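Local structure of KLLA0E08119p (Kluyveromyces lactis, 3VA7) at residues K28-G40 and T49-Y61. The protein probably carboxylates urea to urea-1-carboxylate using ATP, hydrogencarbonate and a biotin cofactor, as the urea carboxylase portion of a longer enzyme that also hydrolyses this product. Residues are numbered along the deposited sequence; the frame is centred on the assembly and turned at random.
Sequences KKPFETVLIANRG and TLKRMGIKSVAVY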
loop_
_atom_site.group_PDB
_atom_site.type_symbol
_atom_site.label_atom_id
_atom_site.label_comp_id
_atom_site.label_asym_id
_atom_site.label_seq_id
_atom_site.Cartn_x
_atom_site.Cartn_y
_atom_site.Cartn_z
ATOM N N LYS A 28 26.456 9.055 -41.685
ATOM C CA LYS A 28 25.015 8.740 -41.455
ATOM C C LYS A 28 24.644 8.715 -39.950
ATOM O O LYS A 28 23.652 8.078 -39.549
ATOM C CB LYS A 28 24.614 7.431 -42.168
ATOM C CG LYS A 28 25.296 6.136 -41.608
ATOM C CD LYS A 28 24.664 4.836 -42.181
ATOM C CE LYS A 28 25.285 4.464 -43.553
ATOM N NZ LYS A 28 25.058 3.016 -43.842
ATOM N N LYS A 29 25.439 9.395 -39.118
ATOM C CA LYS A 29 24.963 9.762 -37.788
ATOM C C LYS A 29 24.744 11.291 -37.716
ATOM O O LYS A 29 25.719 12.069 -37.689
ATOM C CB LYS A 29 25.923 9.288 -36.712
ATOM C CG LYS A 29 25.334 9.308 -35.300
ATOM C CD LYS A 29 26.051 8.344 -34.395
ATOM C CE LYS A 29 26.109 6.981 -35.049
ATOM N NZ LYS A 29 27.117 6.133 -34.383
ATOM N N PRO A 30 23.463 11.734 -37.715
ATOM C CA PRO A 30 23.143 13.169 -37.765
ATOM C C PRO A 30 23.810 14.012 -36.689
ATOM O O PRO A 30 24.231 15.129 -36.964
ATOM C CB PRO A 30 21.610 13.195 -37.593
ATOM C CG PRO A 30 21.227 11.815 -37.227
ATOM C CD PRO A 30 22.241 10.920 -37.819
ATOM N N PHE A 31 23.866 13.476 -35.474
ATOM C CA PHE A 31 24.329 14.170 -34.277
ATOM C C PHE A 31 24.910 13.121 -33.321
ATOM O O PHE A 31 24.537 11.954 -33.369
ATOM C CB PHE A 31 23.191 14.885 -33.548
ATOM C CG PHE A 31 22.471 15.929 -34.351
ATOM C CD1 PHE A 31 23.030 17.195 -34.547
ATOM C CD2 PHE A 31 21.193 15.672 -34.855
ATOM C CE1 PHE A 31 22.347 18.164 -35.266
ATOM C CE2 PHE A 31 20.506 16.643 -35.560
ATOM C CZ PHE A 31 21.095 17.902 -35.767
ATOM N N GLU A 32 25.810 13.565 -32.455
ATOM C CA GLU A 32 26.580 12.685 -31.622
ATOM C C GLU A 32 25.866 12.587 -30.268
ATOM O O GLU A 32 25.572 11.500 -29.779
ATOM C CB GLU A 32 28.005 13.250 -31.506
ATOM C CG GLU A 32 29.157 12.240 -31.624
ATOM C CD GLU A 32 29.014 11.291 -32.826
ATOM O OE1 GLU A 32 28.841 11.810 -33.958
ATOM O OE2 GLU A 32 29.084 10.030 -32.636
ATOM N N THR A 33 25.561 13.738 -29.678
ATOM C CA THR A 33 24.762 13.775 -28.479
ATOM C C THR A 33 23.591 14.755 -28.743
ATOM O O THR A 33 23.788 15.774 -29.406
ATOM C CB THR A 33 25.631 14.122 -27.203
ATOM O OG1 THR A 33 26.094 15.454 -27.278
ATOM C CG2 THR A 33 26.880 13.300 -27.133
ATOM N N VAL A 34 22.385 14.424 -28.268
ATOM C CA VAL A 34 21.159 15.206 -28.489
ATOM C C VAL A 34 20.438 15.398 -27.141
ATOM O O VAL A 34 20.248 14.445 -26.431
ATOM C CB VAL A 34 20.168 14.473 -29.492
ATOM C CG1 VAL A 34 18.783 15.082 -29.439
ATOM C CG2 VAL A 34 20.646 14.491 -30.918
ATOM N N LEU A 35 20.031 16.614 -26.781
ATOM C CA LEU A 35 19.259 16.833 -25.529
ATOM C C LEU A 35 17.746 16.867 -25.781
ATOM O O LEU A 35 17.323 17.398 -26.816
ATOM C CB LEU A 35 19.671 18.141 -24.891
ATOM C CG LEU A 35 18.969 18.616 -23.610
ATOM C CD1 LEU A 35 20.069 19.239 -22.743
ATOM C CD2 LEU A 35 17.729 19.591 -23.846
ATOM N N ILE A 36 16.944 16.314 -24.862
ATOM C CA ILE A 36 15.486 16.336 -25.020
ATOM C C ILE A 36 14.918 17.361 -24.095
ATOM O O ILE A 36 14.929 17.176 -22.866
ATOM C CB ILE A 36 14.763 15.044 -24.546
ATOM C CG1 ILE A 36 15.532 13.738 -24.831
ATOM C CG2 ILE A 36 13.296 15.041 -24.967
ATOM C CD1 ILE A 36 16.087 13.587 -26.094
ATOM N N ALA A 37 14.382 18.434 -24.675
ATOM C CA ALA A 37 13.735 19.490 -23.898
ATOM C C ALA A 37 12.323 19.065 -23.495
ATOM O O ALA A 37 11.323 19.768 -23.742
ATOM C CB ALA A 37 13.732 20.801 -24.637
ATOM N N ASN A 38 12.242 17.910 -22.851
ATOM C CA ASN A 38 10.940 17.382 -22.475
ATOM C C ASN A 38 11.034 16.305 -21.411
ATOM O O ASN A 38 12.168 15.939 -20.980
ATOM C CB ASN A 38 10.183 16.856 -23.703
ATOM C CG ASN A 38 8.733 17.212 -23.673
ATOM O OD1 ASN A 38 8.005 16.806 -22.751
ATOM N ND2 ASN A 38 8.278 17.959 -24.681
ATOM N N ARG A 39 9.844 15.827 -21.010
ATOM C CA ARG A 39 9.637 14.877 -19.919
ATOM C C ARG A 39 8.702 13.757 -20.366
ATOM O O ARG A 39 8.370 13.630 -21.538
ATOM C CB ARG A 39 9.053 15.613 -18.673
ATOM C CG ARG A 39 7.606 16.087 -18.814
ATOM C CD ARG A 39 6.922 16.505 -17.486
ATOM N NE ARG A 39 6.692 15.388 -16.563
ATOM C CZ ARG A 39 5.729 14.442 -16.673
ATOM N NH1 ARG A 39 5.661 13.472 -15.742
ATOM N NH2 ARG A 39 4.849 14.423 -17.697
ATOM N N GLY A 40 8.267 12.943 -19.429
ATOM C CA GLY A 40 7.245 11.950 -19.720
ATOM C C GLY A 40 7.524 11.016 -20.873
ATOM O O GLY A 40 8.659 10.592 -21.125
ATOM N N THR A 49 14.615 5.945 -30.036
ATOM C CA THR A 49 15.091 6.109 -31.364
ATOM C C THR A 49 16.550 6.489 -31.229
ATOM O O THR A 49 17.428 5.927 -31.923
ATOM C CB THR A 49 14.287 7.166 -32.093
ATOM O OG1 THR A 49 12.951 6.688 -32.348
ATOM C CG2 THR A 49 14.962 7.552 -33.376
ATOM N N LEU A 50 16.828 7.422 -30.323
ATOM C CA LEU A 50 18.191 7.890 -30.203
ATOM C C LEU A 50 19.080 6.702 -29.931
ATOM O O LEU A 50 20.016 6.441 -30.695
ATOM C CB LEU A 50 18.348 8.941 -29.113
ATOM C CG LEU A 50 17.854 10.364 -29.446
ATOM C CD1 LEU A 50 18.072 11.201 -28.226
ATOM C CD2 LEU A 50 18.496 11.026 -30.681
ATOM N N LYS A 51 18.748 5.939 -28.886
ATOM C CA LYS A 51 19.465 4.708 -28.605
ATOM C C LYS A 51 19.680 3.881 -29.870
ATOM O O LYS A 51 20.822 3.569 -30.181
ATOM C CB LYS A 51 18.797 3.868 -27.514
ATOM C CG LYS A 51 19.578 2.565 -27.139
ATOM C CD LYS A 51 19.342 2.220 -25.633
ATOM C CE LYS A 51 19.534 0.722 -25.235
ATOM N NZ LYS A 51 18.213 -0.083 -25.198
ATOM N N ARG A 52 18.605 3.525 -30.578
ATOM C CA ARG A 52 18.745 2.648 -31.742
ATOM C C ARG A 52 19.708 3.259 -32.747
ATOM O O ARG A 52 20.418 2.536 -33.425
ATOM C CB ARG A 52 17.396 2.334 -32.389
ATOM C CG ARG A 52 17.479 1.625 -33.741
ATOM C CD ARG A 52 16.067 1.205 -34.295
ATOM N NE ARG A 52 15.237 2.373 -34.669
ATOM C CZ ARG A 52 15.461 3.159 -35.731
ATOM N NH1 ARG A 52 16.470 2.914 -36.587
ATOM N NH2 ARG A 52 14.672 4.205 -35.936
ATOM N N MET A 53 19.774 4.600 -32.800
ATOM C CA MET A 53 20.644 5.269 -33.743
ATOM C C MET A 53 22.080 5.445 -33.222
ATOM O O MET A 53 22.950 5.924 -33.969
ATOM C CB MET A 53 20.045 6.618 -34.117
ATOM C CG MET A 53 18.730 6.537 -34.934
ATOM S SD MET A 53 18.045 8.184 -35.299
ATOM C CE MET A 53 19.044 8.672 -36.697
ATOM N N GLY A 54 22.357 5.070 -31.973
ATOM C CA GLY A 54 23.718 5.133 -31.462
ATOM C C GLY A 54 24.114 6.560 -31.129
ATOM O O GLY A 54 25.320 6.882 -31.080
ATOM N N ILE A 55 23.092 7.404 -30.909
ATOM C CA ILE A 55 23.214 8.795 -30.529
ATOM C C ILE A 55 23.042 8.986 -29.017
ATOM O O ILE A 55 22.057 8.525 -28.432
ATOM C CB ILE A 55 22.128 9.627 -31.200
ATOM C CG1 ILE A 55 22.188 9.477 -32.731
ATOM C CG2 ILE A 55 22.220 11.092 -30.762
ATOM C CD1 ILE A 55 21.094 10.273 -33.454
ATOM N N LYS A 56 23.978 9.685 -28.389
ATOM C CA LYS A 56 23.948 9.809 -26.962
ATOM C C LYS A 56 22.836 10.767 -26.642
ATOM O O LYS A 56 22.657 11.717 -27.363
ATOM C CB LYS A 56 25.328 10.232 -26.400
ATOM C CG LYS A 56 26.229 8.983 -26.096
ATOM C CD LYS A 56 27.696 9.196 -26.493
ATOM C CE LYS A 56 28.441 10.320 -25.633
ATOM N NZ LYS A 56 29.801 10.866 -26.136
ATOM N N SER A 57 22.065 10.482 -25.593
ATOM C CA SER A 57 20.949 11.290 -25.210
ATOM C C SER A 57 21.140 11.956 -23.862
ATOM O O SER A 57 21.816 11.446 -22.940
ATOM C CB SER A 57 19.674 10.457 -25.172
ATOM O OG SER A 57 19.713 9.499 -24.139
ATOM N N VAL A 58 20.499 13.109 -23.747
ATOM C CA VAL A 58 20.527 13.880 -22.537
ATOM C C VAL A 58 19.116 14.207 -22.046
ATOM O O VAL A 58 18.321 14.834 -22.767
ATOM C CB VAL A 58 21.279 15.171 -22.787
ATOM C CG1 VAL A 58 21.391 15.922 -21.489
ATOM C CG2 VAL A 58 22.674 14.859 -23.352
ATOM N N ALA A 59 18.834 13.769 -20.819
ATOM C CA ALA A 59 17.621 14.114 -20.101
ATOM C C ALA A 59 17.738 15.483 -19.431
ATOM O O ALA A 59 18.844 15.919 -19.133
ATOM C CB ALA A 59 17.310 13.059 -19.030
ATOM N N VAL A 60 16.587 16.115 -19.180
ATOM C CA VAL A 60 16.457 17.199 -18.228
ATOM C C VAL A 60 15.227 16.952 -17.338
ATOM O O VAL A 60 14.215 16.487 -17.809
ATOM C CB VAL A 60 16.340 18.573 -18.925
ATOM C CG1 VAL A 60 17.716 18.969 -19.561
ATOM C CG2 VAL A 60 15.179 18.590 -19.960
ATOM N N TYR A 61 15.301 17.268 -16.053
ATOM C CA TYR A 61 14.177 17.016 -15.193
ATOM C C TYR A 61 13.962 18.068 -14.131
ATOM O O TYR A 61 14.908 18.651 -13.608
ATOM C CB TYR A 61 14.336 15.669 -14.517
ATOM C CG TYR A 61 15.653 15.497 -13.805
ATOM C CD1 TYR A 61 15.730 15.610 -12.408
ATOM C CD2 TYR A 61 16.832 15.201 -14.512
ATOM C CE1 TYR A 61 16.915 15.441 -11.748
ATOM C CE2 TYR A 61 18.028 15.043 -13.842
ATOM C CZ TYR A 61 18.052 15.176 -12.455
ATOM O OH TYR A 61 19.226 15.030 -11.762
HETATM O O HOH W 1 14.610 15.316 -20.903
#
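I55 lies along the backbone of residues 31-32 and reaches V34 with one methyl and P30 with the other. It follows G54, whose positive phi closes the helix in a Schellman motif. I55 CG2 meets V34 CG2 at 3.7 Å, the two side chains crossing obliquely. Its CD1 lies 4.1 Å from P30 CG, and the proline ring and the isoleucine stand at about a right angle. With CG1 anti to the carbonyl carbon (chi1 -57°), that branch runs by F31 O at 3.5 Å and slides past K29 in the opposite direction. M53 CE reaches P30 CG at 3.9 Å. Replacing I55 by alanine is likely to leave V34 CG2 and P30 CG without their methyl partners and open a gap there. Farther along, L50 straddles V34 CB with its two methyls. Its CD1 also meets I36 CD1 at 3.8 Å. On the other sheet face, T33 and K56 run side by side, with T33 CG2 3.5 Å from K56 CB. L35 CD1 packs on V58 CG1 and, at about a right angle, on V60. Four backbone bonds join the strands, the straightest from I36 N to V58 O (2.9 Å, 168°). Beyond them a water accepts from V60 N and lies close to I36 O. This is a parallel beta-alpha-beta unit of the biotin carboxylase N-terminal domain, with strand 33-36 central in its sheet.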